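Local coordinates for ZT_dimer domain-containing protein (Thermotoga maritima, PDB 6VDA), which probably transports metal cations across the membrane as a cation diffusion facilitator, the chain here being its zinc-binding C-terminal domain, at residues E20-V25 and R65-K70; L9-D14 and Y40-D45. One frame throughout, in Å; residues are numbered along the deposited sequence.

Both contacts belong to one compact alpha-beta domain, the C-terminal part of a cation diffusion facilitator, and their centres lie about 12 Å apart. Contact 1 is a surface contact that joins the loop 20-25 to helix 54-71; contact 2 is buried and packs helix 6-19 on strand 39-48. Met68, inside the helical segment of contact 1, links them: its CE is 3.5 Å from Ile42 CD1 and 4.1 Å from Met44 CE, both on the strand of contact 2. That strand also runs on to the metal site, where Asp45 OD2 binds zinc. The packing itself is remote from it, with Ile42 CD1 16.9 Å from the zinc ion.

Contact 1 of 2, residues E20-V25 and R65-K70; sequences ERFPNV and RKEMLK
Glu67 meets the loop 20-25 at two points, with its carboxylate at Arg21 and its CG methylene at the Phe22 ring. The polar point is a salt bridge in which Arg21 NH1 lies 3.2 Å from Glu67 OE1. Arg21 NE, at 4.6 Å, and Arg21 NH2, at 4.9 Å, stay farther from Glu67 OE1, so the pairing runs through one nitrogen and one oxygen, not a two-pronged clamp. The guanidinium and carboxylate planes differ by only 26°, although the two side chains cross at about a right angle. With chi1 of Glu67 at -80°, CG lies beside the backbone N and reaches the ring; the bend at chi2 then turns the carboxylate off to Arg21. Phe22 reaches that carbon with the far end of its ring, CZ being 4.1 Å from Glu67 CG, and ring and carboxylate are inclined at 52°. With an alanine here, the Arg21 guanidinium would probably lose this anionic mate and the Phe22 CZ end one of its aliphatic neighbours, the CG methylene. The backbones stay well apart, the nearest CA atoms being those of Arg21 and Glu67 at 9.4 Å, so long side chains alone bridge the gap. Arg21 is exposed, and the bridge is a surface feature. Phe22 begins a type I turn ending at Val25, which leads the chain from helix 6-19 into strand 26-36. Its ring also packs on Leu60, Lys63 and Ile64 of helix 54-71, while Glu67 touches Val18 of helix 6-19, placing the contact where that helix's exit loop lies against helix 54-71.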
ATOM      1  N   GLU A  20     -18.375   5.127  -4.556  1.00 83.59           N
ATOM      2  CA  GLU A  20     -19.795   4.739  -4.320  1.00 88.62           C
ATOM      3  C   GLU A  20     -20.252   3.726  -5.376  1.00 90.45           C
ATOM      4  O   GLU A  20     -21.198   2.970  -5.103  1.00 94.60           O
ATOM      5  CB  GLU A  20     -20.711   5.966  -4.349  1.00 94.64           C
ATOM      6  CG  GLU A  20     -20.722   6.757  -3.051  1.00 96.83           C
ATOM      7  CD  GLU A  20     -21.781   7.845  -2.987  1.00103.65           C
ATOM      8  OE1 GLU A  20     -22.396   8.144  -4.032  1.00108.27           O
ATOM      9  OE2 GLU A  20     -21.994   8.392  -1.890  1.00112.09           O
ATOM     10  N   ARG A  21     -19.613   3.734  -6.546  1.00 91.59           N
ATOM     11  CA  ARG A  21     -19.876   2.806  -7.677  1.00 94.17           C
ATOM     12  C   ARG A  21     -19.574   1.358  -7.265  1.00 90.72           C
ATOM     13  O   ARG A  21     -20.160   0.439  -7.879  1.00 87.83           O
ATOM     14  CB  ARG A  21     -19.021   3.215  -8.884  1.00 96.60           C
ATOM     15  CG  ARG A  21     -19.636   2.889 -10.234  1.00 98.66           C
ATOM     16  CD  ARG A  21     -18.893   3.544 -11.380  1.00100.95           C
ATOM     17  NE  ARG A  21     -19.354   4.898 -11.683  1.00100.89           N
ATOM     18  CZ  ARG A  21     -19.273   5.484 -12.881  1.00100.93           C
ATOM     19  NH1 ARG A  21     -18.760   4.838 -13.915  1.00100.89           N
ATOM     20  NH2 ARG A  21     -19.719   6.719 -13.047  1.00102.32           N
ATOM     21  N   PHE A  22     -18.698   1.168  -6.270  1.00 86.57           N
ATOM     22  CA  PHE A  22     -18.122  -0.144  -5.868  1.00 86.72           C
ATOM     23  C   PHE A  22     -18.735  -0.611  -4.549  1.00 87.06           C
ATOM     24  O   PHE A  22     -18.457  -0.045  -3.493  1.00 85.07           O
ATOM     25  CB  PHE A  22     -16.599  -0.033  -5.769  1.00 83.14           C
ATOM     26  CG  PHE A  22     -15.913   0.181  -7.093  1.00 81.19           C
ATOM     27  CD1 PHE A  22     -15.594  -0.894  -7.905  1.00 82.83           C
ATOM     28  CD2 PHE A  22     -15.589   1.456  -7.526  1.00 82.54           C
ATOM     29  CE1 PHE A  22     -14.969  -0.695  -9.125  1.00 86.14           C
ATOM     30  CE2 PHE A  22     -14.959   1.656  -8.745  1.00 81.74           C
ATOM     31  CZ  PHE A  22     -14.649   0.578  -9.541  1.00 84.83           C
ATOM     32  N   PRO A  23     -19.564  -1.679  -4.569  1.00 89.36           N
ATOM     33  CA  PRO A  23     -20.335  -2.083  -3.390  1.00 90.66           C
ATOM     34  C   PRO A  23     -19.505  -2.724  -2.267  1.00 87.22           C
ATOM     35  O   PRO A  23     -19.900  -2.625  -1.132  1.00 85.98           O
ATOM     36  CB  PRO A  23     -21.340  -3.109  -3.944  1.00 92.07           C
ATOM     37  CG  PRO A  23     -20.678  -3.660  -5.191  1.00 92.23           C
ATOM     38  CD  PRO A  23     -19.806  -2.545  -5.732  1.00 90.29           C
ATOM     39  N   ASN A  24     -18.395  -3.371  -2.617  1.00 87.90           N
ATOM     40  CA  ASN A  24     -17.516  -4.109  -1.668  1.00 89.94           C
ATOM     41  C   ASN A  24     -16.376  -3.191  -1.175  1.00 83.75           C
ATOM     42  O   ASN A  24     -15.556  -3.659  -0.360  1.00 79.56           O
ATOM     43  CB  ASN A  24     -17.026  -5.427  -2.286  1.00 94.90           C
ATOM     44  CG  ASN A  24     -16.626  -5.321  -3.745  1.00 99.95           C
ATOM     45  OD1 ASN A  24     -16.435  -4.222  -4.276  1.00 98.72           O
ATOM     46  ND2 ASN A  24     -16.511  -6.463  -4.408  1.00101.79           N
ATOM     47  N   VAL A  25     -16.332  -1.926  -1.622  1.00 77.97           N
ATOM     48  CA  VAL A  25     -15.437  -0.875  -1.044  1.00 76.86           C
ATOM     49  C   VAL A  25     -16.130  -0.282   0.185  1.00 76.83           C
ATOM     50  O   VAL A  25     -17.298   0.105   0.065  1.00 80.15           O
ATOM     51  CB  VAL A  25     -15.088   0.222  -2.062  1.00 74.83           C
ATOM     52  CG1 VAL A  25     -14.492   1.443  -1.385  1.00 75.09           C
ATOM     53  CG2 VAL A  25     -14.159  -0.303  -3.140  1.00 75.21           C
ATOM     54  N   ARG A  65      -8.766   2.574  -9.884  1.00 79.03           N
ATOM     55  CA  ARG A  65      -7.791   3.505 -10.510  1.00 80.38           C
ATOM     56  C   ARG A  65      -8.252   3.810 -11.938  1.00 79.29           C
ATOM     57  O   ARG A  65      -8.165   4.976 -12.347  1.00 82.18           O
ATOM     58  CB  ARG A  65      -6.373   2.919 -10.529  1.00 82.67           C
ATOM     59  CG  ARG A  65      -5.370   3.781 -11.287  1.00 88.05           C
ATOM     60  CD  ARG A  65      -3.914   3.382 -11.113  1.00 91.84           C
ATOM     61  NE  ARG A  65      -3.367   2.789 -12.330  1.00101.79           N
ATOM     62  CZ  ARG A  65      -2.773   3.446 -13.334  1.00104.71           C
ATOM     63  NH1 ARG A  65      -2.613   4.760 -13.305  1.00106.89           N
ATOM     64  NH2 ARG A  65      -2.325   2.772 -14.376  1.00109.72           N
ATOM     65  N   LYS A  66      -8.705   2.786 -12.662  1.00 79.13           N
ATOM     66  CA  LYS A  66      -9.139   2.885 -14.079  1.00 83.59           C
ATOM     67  C   LYS A  66     -10.311   3.874 -14.142  1.00 84.84           C
ATOM     68  O   LYS A  66     -10.229   4.826 -14.943  1.00 87.59           O
ATOM     69  CB  LYS A  66      -9.483   1.495 -14.631  1.00 84.83           C
ATOM     70  CG  LYS A  66      -9.453   1.354 -16.148  1.00 87.57           C
ATOM     71  N   GLU A  67     -11.314   3.698 -13.274  1.00 84.24           N
ATOM     72  CA  GLU A  67     -12.531   4.554 -13.207  1.00 83.93           C
ATOM     73  C   GLU A  67     -12.163   5.969 -12.753  1.00 84.34           C
ATOM     74  O   GLU A  67     -12.760   6.925 -13.292  1.00 89.20           O
ATOM     75  CB  GLU A  67     -13.593   3.947 -12.287  1.00 82.70           C
ATOM     76  CG  GLU A  67     -14.401   2.846 -12.948  1.00 86.13           C
ATOM     77  CD  GLU A  67     -14.972   3.243 -14.300  1.00 92.23           C
ATOM     78  OE1 GLU A  67     -15.652   4.298 -14.373  1.00 91.43           O
ATOM     79  OE2 GLU A  67     -14.707   2.520 -15.285  1.00 93.61           O
ATOM     80  N   MET A  68     -11.229   6.108 -11.807  1.00 84.86           N
ATOM     81  CA  MET A  68     -10.741   7.430 -11.332  1.00 86.33           C
ATOM     82  C   MET A  68     -10.157   8.196 -12.525  1.00 85.96           C
ATOM     83  O   MET A  68     -10.559   9.346 -12.732  1.00 83.65           O
ATOM     84  CB  MET A  68      -9.666   7.283 -10.250  1.00 90.67           C
ATOM     85  CG  MET A  68     -10.168   6.635  -8.972  1.00 95.06           C
ATOM     86  SD  MET A  68     -11.144   7.742  -7.932  1.00101.18           S
ATOM     87  CE  MET A  68      -9.875   8.914  -7.461  1.00106.27           C
ATOM     88  N   LEU A  69      -9.259   7.561 -13.288  1.00 85.54           N
ATOM     89  CA  LEU A  69      -8.531   8.180 -14.430  1.00 86.51           C
ATOM     90  C   LEU A  69      -9.521   8.565 -15.541  1.00 89.36           C
ATOM     91  O   LEU A  69      -9.281   9.590 -16.199  1.00 92.60           O
ATOM     92  CB  LEU A  69      -7.455   7.209 -14.931  1.00 86.30           C
ATOM     93  CG  LEU A  69      -6.031   7.477 -14.433  1.00 85.12           C
ATOM     94  CD1 LEU A  69      -6.007   7.784 -12.948  1.00 82.79           C
ATOM     95  CD2 LEU A  69      -5.108   6.309 -14.742  1.00 84.81           C
ATOM     96  N   LYS A  70     -10.590   7.785 -15.731  1.00 90.96           N
ATOM     97  CA  LYS A  70     -11.631   8.031 -16.768  1.00 95.99           C
ATOM     98  C   LYS A  70     -12.489   9.243 -16.376  1.00 98.13           C
ATOM     99  O   LYS A  70     -12.950   9.952 -17.287  1.00105.39           O
ATOM    100  CB  LYS A  70     -12.529   6.803 -16.965  1.00 96.45           C
ATOM    101  CG  LYS A  70     -11.959   5.703 -17.852  1.00 98.60           C
ATOM    102  CD  LYS A  70     -12.998   4.688 -18.311  1.00100.40           C
TER

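Contact 2 of 2, residues L9-D14 and Y40-D45; sequences LDMYDD and YFIEMD. With ZN (zinc ion), chain B.
Met11 reaches from helix 6-19 to Tyr40 and Ile42, two residues of strand 39-48 whose CB atoms both point toward the helix. Its CB is directed at the strand, and CG continues outward because it stands anti to the backbone N (chi1 173°). The whole Met11 chain, meeting the Tyr40 side chain, bridges backbones whose nearest CA atoms, of Met11 and Tyr40, are 9.5 Å apart. Bends at chi2 (59°) and chi3 (85°) then turn the end of the chain along the strand. At the first of them SD comes to 4.2 Å from Ile42 CD1, a loose van der Waals approach. Beyond the second, the methyl CE settles against the root of the Tyr40 side chain: it lies 3.8 Å from Tyr40 CD2, with Tyr40 CG and CB only slightly farther. The methyl therefore touches the ring at its CB end, well away from the hydroxyl, and the two side chains run alongside one another, pointing opposite ways. All of these contacts are apolar, so shape and burial hold helix to strand here. Farther along the strand, on Asp45, OD2 binds the zinc ion at 2.2 Å, in a site completed by His29, Glu83 and Glu89; OD1 of the same carboxylate is hydrogen-bonded to His81 ND1, which would steady its orientation. Strand 39-48 is the middle one of the three-stranded sheet, between 26-36 and 75-84. Met11 also packs on Ile33 of strand 26-36, and Ile42 on Met68 of helix 54-71, so that both helices share the same sheet face.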
ATOM      1  N   LEU A   9     -12.571  20.853  -3.132  1.00 99.99           N
ATOM      2  CA  LEU A   9     -13.830  20.146  -2.760  1.00 97.41           C
ATOM      3  C   LEU A   9     -14.374  19.363  -3.953  1.00 97.81           C
ATOM      4  O   LEU A   9     -14.710  18.180  -3.750  1.00 92.01           O
ATOM      5  CB  LEU A   9     -14.853  21.187  -2.295  1.00 98.81           C
ATOM      6  CG  LEU A   9     -16.094  20.623  -1.609  1.00 95.34           C
ATOM      7  CD1 LEU A   9     -15.739  20.084  -0.230  1.00 91.45           C
ATOM      8  CD2 LEU A   9     -17.186  21.678  -1.519  1.00 98.90           C
ATOM      9  N   ASP A  10     -14.491  20.016  -5.119  1.00100.20           N
ATOM     10  CA  ASP A  10     -14.957  19.408  -6.388  1.00 99.41           C
ATOM     11  C   ASP A  10     -14.249  18.050  -6.537  1.00 90.63           C
ATOM     12  O   ASP A  10     -14.926  17.050  -6.806  1.00 85.46           O
ATOM     13  CB  ASP A  10     -14.717  20.311  -7.604  1.00104.68           C
ATOM     14  CG  ASP A  10     -15.819  20.167  -8.648  1.00109.83           C
ATOM     15  OD1 ASP A  10     -16.980  20.531  -8.328  1.00118.66           O
ATOM     16  OD2 ASP A  10     -15.515  19.605  -9.759  1.00111.72           O
ATOM     17  N   MET A  11     -12.935  18.022  -6.300  1.00 89.16           N
ATOM     18  CA  MET A  11     -12.078  16.821  -6.505  1.00 90.98           C
ATOM     19  C   MET A  11     -12.462  15.709  -5.517  1.00 89.41           C
ATOM     20  O   MET A  11     -12.658  14.566  -5.991  1.00 86.91           O
ATOM     21  CB  MET A  11     -10.591  17.149  -6.334  1.00 94.58           C
ATOM     22  CG  MET A  11      -9.694  15.916  -6.358  1.00 93.95           C
ATOM     23  SD  MET A  11      -9.821  14.963  -7.890  1.00 97.64           S
ATOM     24  CE  MET A  11      -8.656  15.879  -8.899  1.00 97.17           C
ATOM     25  N   TYR A  12     -12.533  16.005  -4.209  1.00 86.12           N
ATOM     26  CA  TYR A  12     -12.921  15.012  -3.165  1.00 83.40           C
ATOM     27  C   TYR A  12     -14.305  14.469  -3.523  1.00 82.86           C
ATOM     28  O   TYR A  12     -14.506  13.258  -3.378  1.00 83.30           O
ATOM     29  CB  TYR A  12     -12.874  15.585  -1.740  1.00 81.49           C
ATOM     30  CG  TYR A  12     -11.491  15.669  -1.144  1.00 81.56           C
ATOM     31  CD1 TYR A  12     -10.725  14.531  -0.947  1.00 81.13           C
ATOM     32  CD2 TYR A  12     -10.933  16.885  -0.785  1.00 88.35           C
ATOM     33  CE1 TYR A  12      -9.446  14.598  -0.416  1.00 83.10           C
ATOM     34  CE2 TYR A  12      -9.655  16.972  -0.250  1.00 91.39           C
ATOM     35  CZ  TYR A  12      -8.909  15.821  -0.057  1.00 89.38           C
ATOM     36  OH  TYR A  12      -7.648  15.891   0.468  1.00 93.21           O
ATOM     37  N   ASP A  13     -15.198  15.333  -4.020  1.00 87.28           N
ATOM     38  CA  ASP A  13     -16.587  14.967  -4.410  1.00 91.10           C
ATOM     39  C   ASP A  13     -16.512  13.894  -5.501  1.00 90.58           C
ATOM     40  O   ASP A  13     -17.161  12.855  -5.328  1.00 98.78           O
ATOM     41  CB  ASP A  13     -17.412  16.193  -4.825  1.00 94.18           C
ATOM     42  CG  ASP A  13     -17.896  17.055  -3.665  1.00 98.26           C
ATOM     43  OD1 ASP A  13     -17.969  16.542  -2.535  1.00 99.02           O
ATOM     44  OD2 ASP A  13     -18.209  18.239  -3.897  1.00102.27           O
ATOM     45  N   ASP A  14     -15.706  14.114  -6.545  1.00 93.23           N
ATOM     46  CA  ASP A  14     -15.560  13.196  -7.712  1.00 94.60           C
ATOM     47  C   ASP A  14     -14.941  11.858  -7.271  1.00 88.91           C
ATOM     48  O   ASP A  14     -15.387  10.814  -7.773  1.00 87.43           O
ATOM     49  CB  ASP A  14     -14.753  13.854  -8.838  1.00 96.43           C
ATOM     50  CG  ASP A  14     -15.430  15.085  -9.424  1.00102.12           C
ATOM     51  OD1 ASP A  14     -16.402  15.571  -8.808  1.00106.23           O
ATOM     52  OD2 ASP A  14     -14.987  15.551 -10.490  1.00101.15           O
ATOM     53  N   TYR A  40      -2.893  15.880 -10.816  1.00109.87           N
ATOM     54  CA  TYR A  40      -3.128  15.558  -9.378  1.00108.02           C
ATOM     55  C   TYR A  40      -2.818  14.080  -9.075  1.00101.52           C
ATOM     56  O   TYR A  40      -3.148  13.204  -9.898  1.00 99.33           O
ATOM     57  CB  TYR A  40      -4.587  15.823  -8.987  1.00107.60           C
ATOM     58  CG  TYR A  40      -4.949  17.272  -8.785  1.00113.79           C
ATOM     59  CD1 TYR A  40      -4.684  17.914  -7.585  1.00115.17           C
ATOM     60  CD2 TYR A  40      -5.573  18.001  -9.786  1.00115.85           C
ATOM     61  CE1 TYR A  40      -5.017  19.245  -7.387  1.00118.98           C
ATOM     62  CE2 TYR A  40      -5.914  19.332  -9.603  1.00118.28           C
ATOM     63  CZ  TYR A  40      -5.637  19.957  -8.399  1.00119.65           C
ATOM     64  OH  TYR A  40      -5.969  21.268  -8.210  1.00123.27           O
ATOM     65  N   PHE A  41      -2.250  13.813  -7.895  1.00 97.63           N
ATOM     66  CA  PHE A  41      -1.902  12.457  -7.386  1.00 95.55           C
ATOM     67  C   PHE A  41      -2.780  12.120  -6.176  1.00 87.82           C
ATOM     68  O   PHE A  41      -2.795  12.880  -5.195  1.00 89.12           O
ATOM     69  CB  PHE A  41      -0.415  12.385  -7.033  1.00 99.09           C
ATOM     70  CG  PHE A  41       0.508  12.509  -8.217  1.00102.78           C
ATOM     71  CD1 PHE A  41       0.763  13.748  -8.789  1.00107.14           C
ATOM     72  CD2 PHE A  41       1.116  11.389  -8.766  1.00104.74           C
ATOM     73  CE1 PHE A  41       1.609  13.865  -9.883  1.00109.06           C
ATOM     74  CE2 PHE A  41       1.962  11.506  -9.858  1.00107.86           C
ATOM     75  CZ  PHE A  41       2.205  12.743 -10.415  1.00109.98           C
ATOM     76  N   ILE A  42      -3.485  10.991  -6.242  1.00 85.05           N
ATOM     77  CA  ILE A  42      -4.511  10.596  -5.236  1.00 83.58           C
ATOM     78  C   ILE A  42      -4.063   9.327  -4.520  1.00 81.58           C
ATOM     79  O   ILE A  42      -3.690   8.347  -5.194  1.00 79.26           O
ATOM     80  CB  ILE A  42      -5.891  10.405  -5.886  1.00 83.63           C
ATOM     81  CG1 ILE A  42      -6.368  11.697  -6.547  1.00 85.73           C
ATOM     82  CG2 ILE A  42      -6.893   9.886  -4.862  1.00 83.58           C
ATOM     83  CD1 ILE A  42      -7.518  11.487  -7.483  1.00 90.11           C
ATOM     84  N   GLU A  43      -4.154   9.358  -3.194  1.00 81.01           N
ATOM     85  CA  GLU A  43      -3.841   8.218  -2.303  1.00 83.54           C
ATOM     86  C   GLU A  43      -5.021   8.027  -1.349  1.00 79.40           C
ATOM     87  O   GLU A  43      -5.658   9.033  -0.988  1.00 79.23           O
ATOM     88  CB  GLU A  43      -2.524   8.522  -1.602  1.00 89.01           C
ATOM     89  CG  GLU A  43      -2.204   7.608  -0.444  1.00 93.20           C
ATOM     90  CD  GLU A  43      -0.782   7.811   0.040  1.00 99.37           C
ATOM     91  OE1 GLU A  43      -0.026   6.823   0.059  1.00104.62           O
ATOM     92  OE2 GLU A  43      -0.428   8.969   0.363  1.00103.32           O
ATOM     93  N   MET A  44      -5.329   6.785  -0.979  1.00 76.85           N
ATOM     94  CA  MET A  44      -6.462   6.492  -0.070  1.00 71.92           C
ATOM     95  C   MET A  44      -6.285   5.114   0.573  1.00 73.76           C
ATOM     96  O   MET A  44      -5.552   4.273   0.020  1.00 75.59           O
ATOM     97  CB  MET A  44      -7.790   6.550  -0.831  1.00 73.56           C
ATOM     98  CG  MET A  44      -7.991   5.438  -1.848  1.00 74.36           C
ATOM     99  SD  MET A  44      -9.499   5.685  -2.833  1.00 80.38           S
ATOM    100  CE  MET A  44      -8.959   6.940  -3.989  1.00 80.28           C
ATOM    101  N   ASP A  45      -6.934   4.909   1.717  1.00 73.19           N
ATOM    102  CA  ASP A  45      -7.157   3.572   2.316  1.00 73.15           C
ATOM    103  C   ASP A  45      -8.605   3.188   2.032  1.00 71.33           C
ATOM    104  O   ASP A  45      -9.455   4.084   2.109  1.00 70.52           O
ATOM    105  CB  ASP A  45      -6.882   3.576   3.820  1.00 75.43           C
ATOM    106  CG  ASP A  45      -5.426   3.828   4.162  1.00 75.51           C
ATOM    107  OD1 ASP A  45      -4.654   4.074   3.230  1.00 76.51           O
ATOM    108  OD2 ASP A  45      -5.081   3.763   5.356  1.00 76.45           O
TER
HETATM  109 ZN    ZN B 401      -6.286   2.818   6.925  1.00 88.32          ZN